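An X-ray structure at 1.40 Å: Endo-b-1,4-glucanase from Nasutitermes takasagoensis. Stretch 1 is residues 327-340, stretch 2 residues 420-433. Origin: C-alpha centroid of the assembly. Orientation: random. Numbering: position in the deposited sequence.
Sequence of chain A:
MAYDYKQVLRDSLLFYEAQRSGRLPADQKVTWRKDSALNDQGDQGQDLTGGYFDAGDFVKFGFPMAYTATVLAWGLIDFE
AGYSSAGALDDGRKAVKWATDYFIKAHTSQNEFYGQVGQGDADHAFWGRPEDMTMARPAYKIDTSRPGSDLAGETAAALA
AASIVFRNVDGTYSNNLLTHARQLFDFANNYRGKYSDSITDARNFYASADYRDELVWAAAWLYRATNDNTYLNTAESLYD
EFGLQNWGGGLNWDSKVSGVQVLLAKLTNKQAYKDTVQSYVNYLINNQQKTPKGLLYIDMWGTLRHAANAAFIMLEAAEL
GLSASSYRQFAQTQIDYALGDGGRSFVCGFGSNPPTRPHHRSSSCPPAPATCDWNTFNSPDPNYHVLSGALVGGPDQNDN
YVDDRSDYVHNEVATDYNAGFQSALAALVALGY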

ATOM      1  N   TYR A 327      22.824   3.758   4.779  1.00 12.54           N
ATOM      2  CA  TYR A 327      21.366   3.668   4.765  1.00 11.67           C
ATOM      3  C   TYR A 327      20.891   2.681   3.702  1.00 11.79           C
ATOM      4  O   TYR A 327      19.996   1.870   3.948  1.00 10.85           O
ATOM      5  CB  TYR A 327      20.755   5.049   4.507  1.00 11.89           C
ATOM      6  CG  TYR A 327      20.723   5.963   5.716  1.00 12.72           C
ATOM      7  CD1 TYR A 327      21.429   5.654   6.883  1.00 12.93           C
ATOM      8  CD2 TYR A 327      19.986   7.146   5.688  1.00 12.97           C
ATOM      9  CE1 TYR A 327      21.398   6.505   7.991  1.00 13.51           C
ATOM     10  CE2 TYR A 327      19.949   7.999   6.785  1.00 13.80           C
ATOM     11  CZ  TYR A 327      20.654   7.676   7.930  1.00 13.59           C
ATOM     12  OH  TYR A 327      20.609   8.529   9.009  1.00 14.46           O
ATOM     13  N   ARG A 328      21.491   2.751   2.519  1.00 11.07           N
ATOM     14  CA  ARG A 328      21.128   1.849   1.432  1.00 11.00           C
ATOM     15  C   ARG A 328      21.488   0.412   1.789  1.00 11.22           C
ATOM     16  O   ARG A 328      20.728  -0.517   1.511  1.00 10.46           O
ATOM     17  CB  ARG A 328      21.842   2.269   0.146  1.00 11.30           C
ATOM     18  CG  ARG A 328      21.250   3.519  -0.476  1.00 10.88           C
ATOM     19  CD  ARG A 328      22.148   4.113  -1.549  1.00 10.95           C
ATOM     20  NE  ARG A 328      21.487   5.232  -2.212  1.00 11.87           N
ATOM     21  CZ  ARG A 328      22.102   6.135  -2.972  1.00 13.30           C
ATOM     22  NH1 ARG A 328      23.411   6.064  -3.174  1.00 14.81           N
ATOM     23  NH2 ARG A 328      21.396   7.108  -3.537  1.00 14.50           N
ATOM     24  N   GLN A 329      22.649   0.231   2.409  1.00 11.85           N
ATOM     25  CA  GLN A 329      23.092  -1.098   2.808  1.00 13.33           C
ATOM     26  C   GLN A 329      22.138  -1.686   3.843  1.00 11.87           C
ATOM     27  O   GLN A 329      21.730  -2.844   3.733  1.00 11.98           O
ATOM     28  CB  GLN A 329      24.503  -1.032   3.397  1.00 15.56           C
ATOM     29  CG  GLN A 329      25.045  -2.374   3.882  1.00 21.96           C
ATOM     30  CD  GLN A 329      25.450  -3.300   2.747  1.00 24.99           C
ATOM     31  OE1 GLN A 329      25.820  -4.452   2.977  1.00 29.45           O
ATOM     32  NE2 GLN A 329      25.392  -2.800   1.519  1.00 27.62           N
ATOM     33  N   PHE A 330      21.770  -0.892   4.846  1.00 11.02           N
ATOM     34  CA  PHE A 330      20.872  -1.399   5.872  1.00 11.11           C
ATOM     35  C   PHE A 330      19.513  -1.738   5.277  1.00 10.01           C
ATOM     36  O   PHE A 330      18.922  -2.765   5.609  1.00  9.49           O
ATOM     37  CB  PHE A 330      20.687  -0.395   7.011  1.00 10.83           C
ATOM     38  CG  PHE A 330      20.073  -1.007   8.238  1.00 12.01           C
ATOM     39  CD1 PHE A 330      20.877  -1.524   9.250  1.00 12.14           C
ATOM     40  CD2 PHE A 330      18.694  -1.145   8.343  1.00 11.75           C
ATOM     41  CE1 PHE A 330      20.312  -2.176  10.347  1.00 12.89           C
ATOM     42  CE2 PHE A 330      18.121  -1.795   9.432  1.00 13.47           C
ATOM     43  CZ  PHE A 330      18.933  -2.313  10.437  1.00 12.76           C
ATOM     44  N   ALA A 331      19.010  -0.869   4.408  1.00  9.90           N
ATOM     45  CA  ALA A 331      17.725  -1.115   3.766  1.00  9.85           C
ATOM     46  C   ALA A 331      17.785  -2.455   3.040  1.00  9.85           C
ATOM     47  O   ALA A 331      16.846  -3.247   3.102  1.00 10.15           O
ATOM     48  CB  ALA A 331      17.411  -0.003   2.783  1.00  9.00           C
ATOM     49  N   GLN A 332      18.899  -2.710   2.359  1.00  9.05           N
ATOM     50  CA  GLN A 332      19.067  -3.959   1.627  1.00  9.44           C
ATOM     51  C   GLN A 332      19.033  -5.177   2.552  1.00  9.14           C
ATOM     52  O   GLN A 332      18.509  -6.226   2.175  1.00  9.39           O
ATOM     53  CB  GLN A 332      20.380  -3.948   0.834  1.00 11.45           C
ATOM     54  CG  GLN A 332      20.519  -5.133  -0.116  1.00 12.82           C
ATOM     55  CD  GLN A 332      21.872  -5.200  -0.805  1.00 15.75           C
ATOM     56  OE1 GLN A 332      22.063  -5.978  -1.740  1.00 18.23           O
ATOM     57  NE2 GLN A 332      22.819  -4.394  -0.341  1.00 16.00           N
ATOM     58  N   THR A 333      19.586  -5.058   3.757  1.00  8.46           N
ATOM     59  CA  THR A 333      19.571  -6.205   4.662  1.00  9.61           C
ATOM     60  C   THR A 333      18.143  -6.582   5.048  1.00  9.37           C
ATOM     61  O   THR A 333      17.839  -7.756   5.250  1.00 10.08           O
ATOM     62  CB  THR A 333      20.371  -5.955   5.966  1.00 10.33           C
ATOM     63  OG1 THR A 333      19.731  -4.937   6.746  1.00 10.97           O
ATOM     64  CG2 THR A 333      21.800  -5.541   5.647  1.00 10.90           C
ATOM     65  N   GLN A 334      17.266  -5.589   5.150  1.00  9.16           N
ATOM     66  CA  GLN A 334      15.884  -5.857   5.523  1.00  9.77           C
ATOM     67  C   GLN A 334      15.144  -6.537   4.382  1.00  9.88           C
ATOM     68  O   GLN A 334      14.423  -7.514   4.593  1.00  9.73           O
ATOM     69  CB  GLN A 334      15.190  -4.555   5.930  1.00  9.65           C
ATOM     70  CG  GLN A 334      15.862  -3.892   7.123  1.00 11.53           C
ATOM     71  CD  GLN A 334      15.934  -4.814   8.329  1.00 10.19           C
ATOM     72  OE1 GLN A 334      14.916  -5.145   8.929  1.00 10.03           O
ATOM     73  NE2 GLN A 334      17.143  -5.241   8.680  1.00 12.28           N
ATOM     74  N   ILE A 335      15.324  -6.025   3.169  1.00  9.20           N
ATOM     75  CA  ILE A 335      14.688  -6.632   2.012  1.00  9.57           C
ATOM     76  C   ILE A 335      15.261  -8.041   1.839  1.00  9.30           C
ATOM     77  O   ILE A 335      14.525  -8.995   1.592  1.00  8.85           O
ATOM     78  CB  ILE A 335      14.940  -5.800   0.735  1.00  9.76           C
ATOM     79  CG1 ILE A 335      14.320  -4.405   0.893  1.00 11.53           C
ATOM     80  CG2 ILE A 335      14.367  -6.513  -0.483  1.00 10.58           C
ATOM     81  CD1 ILE A 335      12.828  -4.408   1.200  1.00 19.39           C
ATOM     82  N   ASP A 336      16.577  -8.174   1.992  1.00  9.24           N
ATOM     83  CA  ASP A 336      17.214  -9.478   1.850  1.00  8.37           C
ATOM     84  C   ASP A 336      16.736 -10.483   2.893  1.00  9.07           C
ATOM     85  O   ASP A 336      16.716 -11.687   2.632  1.00  8.69           O
ATOM     86  CB  ASP A 336      18.737  -9.340   1.901  1.00  9.18           C
ATOM     87  CG  ASP A 336      19.307  -8.745   0.628  1.00 10.17           C
ATOM     88  OD1 ASP A 336      18.535  -8.553  -0.335  1.00 10.98           O
ATOM     89  OD2 ASP A 336      20.527  -8.474   0.584  1.00 11.43           O
ATOM     90  N   TYR A 337      16.363 -10.007   4.077  1.00  8.97           N
ATOM     91  CA  TYR A 337      15.857 -10.925   5.084  1.00  8.93           C
ATOM     92  C   TYR A 337      14.542 -11.491   4.553  1.00  8.82           C
ATOM     93  O   TYR A 337      14.309 -12.698   4.609  1.00  9.72           O
ATOM     94  CB  TYR A 337      15.625 -10.218   6.425  1.00  8.98           C
ATOM     95  CG  TYR A 337      15.106 -11.148   7.501  1.00  9.01           C
ATOM     96  CD1 TYR A 337      13.787 -11.605   7.479  1.00  9.01           C
ATOM     97  CD2 TYR A 337      15.945 -11.606   8.521  1.00  9.38           C
ATOM     98  CE1 TYR A 337      13.316 -12.492   8.441  1.00  8.89           C
ATOM     99  CE2 TYR A 337      15.482 -12.496   9.488  1.00  9.08           C
ATOM    100  CZ  TYR A 337      14.167 -12.935   9.442  1.00  9.90           C
ATOM    101  OH  TYR A 337      13.700 -13.822  10.384  1.00 11.29           O
ATOM    102  N   ALA A 338      13.687 -10.619   4.025  1.00  8.24           N
ATOM    103  CA  ALA A 338      12.406 -11.058   3.487  1.00  8.38           C
ATOM    104  C   ALA A 338      12.590 -12.046   2.341  1.00  8.50           C
ATOM    105  O   ALA A 338      11.778 -12.953   2.156  1.00  9.25           O
ATOM    106  CB  ALA A 338      11.597  -9.857   3.006  1.00  8.59           C
ATOM    107  N   LEU A 339      13.660 -11.870   1.570  1.00  8.89           N
ATOM    108  CA  LEU A 339      13.922 -12.743   0.433  1.00  9.14           C
ATOM    109  C   LEU A 339      14.572 -14.073   0.792  1.00  9.00           C
ATOM    110  O   LEU A 339      14.613 -14.979  -0.038  1.00  9.65           O
ATOM    111  CB  LEU A 339      14.779 -12.015  -0.608  1.00  9.40           C
ATOM    112  CG  LEU A 339      14.203 -10.696  -1.138  1.00 10.66           C
ATOM    113  CD1 LEU A 339      15.110 -10.147  -2.232  1.00  9.88           C
ATOM    114  CD2 LEU A 339      12.797 -10.917  -1.674  1.00 12.87           C
ATOM    115  N   GLY A 340      15.091 -14.197   2.013  1.00  8.75           N
ATOM    116  CA  GLY A 340      15.689 -15.463   2.402  1.00  9.98           C
ATOM    117  C   GLY A 340      16.934 -15.486   3.271  1.00 10.46           C
ATOM    118  O   GLY A 340      17.344 -16.561   3.698  1.00 11.06           O
ATOM    119  N   GLY A 420       5.511  -0.582   0.339  1.00  7.20           N
ATOM    120  CA  GLY A 420       6.855  -0.123   0.651  1.00  7.91           C
ATOM    121  C   GLY A 420       7.881  -1.091   0.091  1.00  7.77           C
ATOM    122  O   GLY A 420       8.906  -0.689  -0.458  1.00  8.00           O
ATOM    123  N   PHE A 421       7.581  -2.378   0.238  1.00  7.59           N
ATOM    124  CA  PHE A 421       8.415  -3.473  -0.247  1.00  8.18           C
ATOM    125  C   PHE A 421       8.695  -3.325  -1.744  1.00  7.79           C
ATOM    126  O   PHE A 421       9.851  -3.342  -2.174  1.00  8.34           O
ATOM    127  CB  PHE A 421       7.684  -4.792   0.037  1.00  7.95           C
ATOM    128  CG  PHE A 421       8.359  -6.017  -0.514  1.00  7.91           C
ATOM    129  CD1 PHE A 421       9.593  -6.436  -0.029  1.00  8.86           C
ATOM    130  CD2 PHE A 421       7.721  -6.791  -1.480  1.00  9.06           C
ATOM    131  CE1 PHE A 421      10.180  -7.614  -0.498  1.00 10.86           C
ATOM    132  CE2 PHE A 421       8.297  -7.966  -1.954  1.00 10.35           C
ATOM    133  CZ  PHE A 421       9.528  -8.379  -1.461  1.00  9.77           C
ATOM    134  N   GLN A 422       7.640  -3.163  -2.537  1.00  7.57           N
ATOM    135  CA  GLN A 422       7.811  -3.028  -3.978  1.00  7.60           C
ATOM    136  C   GLN A 422       8.603  -1.781  -4.355  1.00  7.42           C
ATOM    137  O   GLN A 422       9.468  -1.829  -5.232  1.00  8.03           O
ATOM    138  CB  GLN A 422       6.455  -3.015  -4.686  1.00  7.37           C
ATOM    139  CG  GLN A 422       6.591  -3.072  -6.204  1.00  8.04           C
ATOM    140  CD  GLN A 422       5.270  -3.282  -6.908  1.00  7.65           C
ATOM    141  OE1 GLN A 422       4.565  -4.260  -6.654  1.00  7.76           O
ATOM    142  NE2 GLN A 422       4.928  -2.366  -7.804  1.00  8.73           N
ATOM    143  N   SER A 423       8.317  -0.664  -3.694  1.00  7.96           N
ATOM    144  CA  SER A 423       9.038   0.562  -3.994  1.00  7.92           C
ATOM    145  C   SER A 423      10.511   0.436  -3.613  1.00  6.78           C
ATOM    146  O   SER A 423      11.377   0.991  -4.290  1.00  8.46           O
ATOM    147  CB  SER A 423       8.380   1.745  -3.281  1.00  8.87           C
ATOM    148  OG  SER A 423       7.098   1.982  -3.847  1.00  8.62           O
ATOM    149  N   ALA A 424      10.796  -0.301  -2.543  1.00  7.10           N
ATOM    150  CA  ALA A 424      12.173  -0.513  -2.108  1.00  7.99           C
ATOM    151  C   ALA A 424      12.905  -1.366  -3.141  1.00  8.17           C
ATOM    152  O   ALA A 424      14.085  -1.146  -3.419  1.00  8.86           O
ATOM    153  CB  ALA A 424      12.201  -1.199  -0.740  1.00  7.87           C
ATOM    154  N   LEU A 425      12.201  -2.337  -3.716  1.00  7.87           N
ATOM    155  CA  LEU A 425      12.801  -3.193  -4.731  1.00  8.92           C
ATOM    156  C   LEU A 425      13.171  -2.355  -5.948  1.00  8.88           C
ATOM    157  O   LEU A 425      14.243  -2.526  -6.525  1.00  9.54           O
ATOM    158  CB  LEU A 425      11.829  -4.306  -5.133  1.00  8.76           C
ATOM    159  CG  LEU A 425      11.630  -5.412  -4.095  1.00  8.34           C
ATOM    160  CD1 LEU A 425      10.409  -6.245  -4.451  1.00  9.31           C
ATOM    161  CD2 LEU A 425      12.883  -6.276  -4.033  1.00  9.31           C
ATOM    162  N   ALA A 426      12.281  -1.447  -6.340  1.00  8.52           N
ATOM    163  CA  ALA A 426      12.546  -0.581  -7.482  1.00  8.09           C
ATOM    164  C   ALA A 426      13.796   0.253  -7.208  1.00  9.02           C
ATOM    165  O   ALA A 426      14.618   0.466  -8.103  1.00  9.34           O
ATOM    166  CB  ALA A 426      11.351   0.332  -7.736  1.00  8.42           C
ATOM    167  N   ALA A 427      13.938   0.721  -5.971  1.00  8.55           N
ATOM    168  CA  ALA A 427      15.096   1.520  -5.586  1.00  8.95           C
ATOM    169  C   ALA A 427      16.376   0.688  -5.666  1.00 10.40           C
ATOM    170  O   ALA A 427      17.395   1.153  -6.178  1.00 10.85           O
ATOM    171  CB  ALA A 427      14.909   2.068  -4.172  1.00  9.71           C
ATOM    172  N   LEU A 428      16.326  -0.542  -5.164  1.00  9.95           N
ATOM    173  CA  LEU A 428      17.501  -1.403  -5.204  1.00 10.69           C
ATOM    174  C   LEU A 428      17.923  -1.671  -6.643  1.00 11.17           C
ATOM    175  O   LEU A 428      19.114  -1.696  -6.948  1.00 12.26           O
ATOM    176  CB  LEU A 428      17.223  -2.717  -4.472  1.00 11.27           C
ATOM    177  CG  LEU A 428      17.033  -2.551  -2.959  1.00 11.94           C
ATOM    178  CD1 LEU A 428      16.633  -3.881  -2.338  1.00 12.31           C
ATOM    179  CD2 LEU A 428      18.318  -2.027  -2.327  1.00 11.95           C
ATOM    180  N   VAL A 429      16.951  -1.859  -7.531  1.00 11.17           N
ATOM    181  CA  VAL A 429      17.264  -2.099  -8.933  1.00 11.72           C
ATOM    182  C   VAL A 429      17.877  -0.839  -9.541  1.00 12.16           C
ATOM    183  O   VAL A 429      18.853  -0.913 -10.292  1.00 12.48           O
ATOM    184  CB  VAL A 429      16.008  -2.482  -9.747  1.00 10.84           C
ATOM    185  CG1 VAL A 429      16.358  -2.577 -11.227  1.00 11.97           C
ATOM    186  CG2 VAL A 429      15.453  -3.810  -9.253  1.00 12.40           C
ATOM    187  N   ALA A 430      17.311   0.318  -9.204  1.00 11.95           N
ATOM    188  CA  ALA A 430      17.804   1.590  -9.725  1.00 12.64           C
ATOM    189  C   ALA A 430      19.244   1.852  -9.296  1.00 13.51           C
ATOM    190  O   ALA A 430      20.011   2.492 -10.021  1.00 14.71           O
ATOM    191  CB  ALA A 430      16.907   2.730  -9.253  1.00 12.55           C
ATOM    192  N   LEU A 431      19.603   1.351  -8.118  1.00 13.26           N
ATOM    193  CA  LEU A 431      20.945   1.527  -7.575  1.00 15.55           C
ATOM    194  C   LEU A 431      21.933   0.492  -8.110  1.00 16.34           C
ATOM    195  O   LEU A 431      23.122   0.539  -7.788  1.00 18.26           O
ATOM    196  CB  LEU A 431      20.893   1.461  -6.046  1.00 14.96           C
ATOM    197  CG  LEU A 431      20.101   2.581  -5.361  1.00 15.68           C
ATOM    198  CD1 LEU A 431      19.860   2.227  -3.904  1.00 15.60           C
ATOM    199  CD2 LEU A 431      20.858   3.896  -5.479  1.00 17.44           C
ATOM    200  N   GLY A 432      21.442  -0.439  -8.924  1.00 16.73           N
ATOM    201  CA  GLY A 432      22.302  -1.463  -9.497  1.00 19.59           C
ATOM    202  C   GLY A 432      22.652  -2.614  -8.569  1.00 21.88           C
ATOM    203  O   GLY A 432      23.620  -3.339  -8.812  1.00 21.25           O
ATOM    204  N   TYR A 433      21.866  -2.789  -7.512  1.00 22.81           N
ATOM    205  CA  TYR A 433      22.102  -3.856  -6.543  1.00 25.00           C
ATOM    206  C   TYR A 433      21.666  -5.223  -7.059  1.00 25.13           C
ATOM    207  O   TYR A 433      21.122  -5.340  -8.157  1.00 26.30           O
ATOM    208  CB  TYR A 433      21.367  -3.540  -5.236  1.00 27.30           C
ATOM    209  CG  TYR A 433      22.014  -2.449  -4.410  1.00 30.21           C
ATOM    210  CD1 TYR A 433      22.628  -1.353  -5.018  1.00 32.49           C
ATOM    211  CD2 TYR A 433      21.997  -2.503  -3.018  1.00 32.07           C
ATOM    212  CE1 TYR A 433      23.210  -0.339  -4.261  1.00 33.12           C
ATOM    213  CE2 TYR A 433      22.573  -1.492  -2.251  1.00 33.35           C
ATOM    214  CZ  TYR A 433      23.178  -0.414  -2.879  1.00 33.59           C
ATOM    215  OH  TYR A 433      23.751   0.586  -2.126  1.00 33.84           O
ATOM    216  OXT TYR A 433      21.887  -6.201  -6.314  1.00 15.76           O
TER
HETATM  217  O   HOH W   1      24.214  -6.031  -3.933  1.00 29.38           O

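Two helices from distant parts of one chain pack here, their axes approaching to 10.9 Å with N-to-C directions 123° apart. No direct hydrogen bond joins the stretches; side-chain packing, burying 535 Å² in all, and one bridging water connect them.

Stretch 1 is helical from its first residue, and Tyr327 lies out of reach of stretch 2. Arg328 makes the first contact. Its CA-to-CB bond points toward stretch 2, and the extended chain (chi2 and chi3 both t) carries the guanidinium to Leu431, whose CD2 lies over one face, 3.6 Å from Arg328 CZ. A guanidinium suits this partly exposed place: its flat face can rest on a methyl group while its nitrogens remain free to bond in the plane, as NH2 does elsewhere in the structure. Nearer the backbone, Arg328 CB lies 3.4 Å from Tyr433 OH, so the aliphatic part of the same side chain also packs.

Gln329 and Phe330 contribute no contact, and Ala331 stays just beyond contact range. One turn on from Arg328, Gln332 points toward stretch 2 and comes nearest to Leu428 in the backbone register, their CA atoms 7.5 Å apart. Its two ends suit different surroundings: CB packs at 4.2 Å from Leu428 CD2, while the extended side chain places the amide beside the C-terminal residue, with NE2 3.4 Å from Tyr433 CD2. Water 1 donates to Gln332 OE1 at 3.1 Å and, weakly, to Tyr433 OXT at 3.3 Å, joining an amide oxygen to a carboxylate oxygen that could not bond each other directly. Tyr433 reaches this position just after the Schellman turn at Gly432, whose positive phi favours glycine; Tyr433 N bonds back to Leu428 O at 3.0 Å.

Thr333 and Gln334 face elsewhere. Ile335 is the centre of the packing, a buried knob among Phe421, Ala424, Leu425 and Leu428. Its branched side chain spreads across the hole: CD1 meets Ala424 CB at 3.8 Å and Phe421 CD1 at 4.0 Å, while CG2 lies 3.9 Å from both Leu425 CD2 and Leu428 CD1. Ala424, one of the four residues around the hole, offers a single methyl, and Ile335 CD1 packs directly against it.

Beyond it, Ala338 CB approaches Phe421 CE1 at 4.4 Å, a small side chain beside a bulky ring. Leu339 starts sideways, but its end comes nearer, bringing CD2 to the edge of that ring, 4.1 Å from Phe421 CZ. Gly340 makes no contact; its phi of 143° would jam a CB against the preceding carbonyl oxygen.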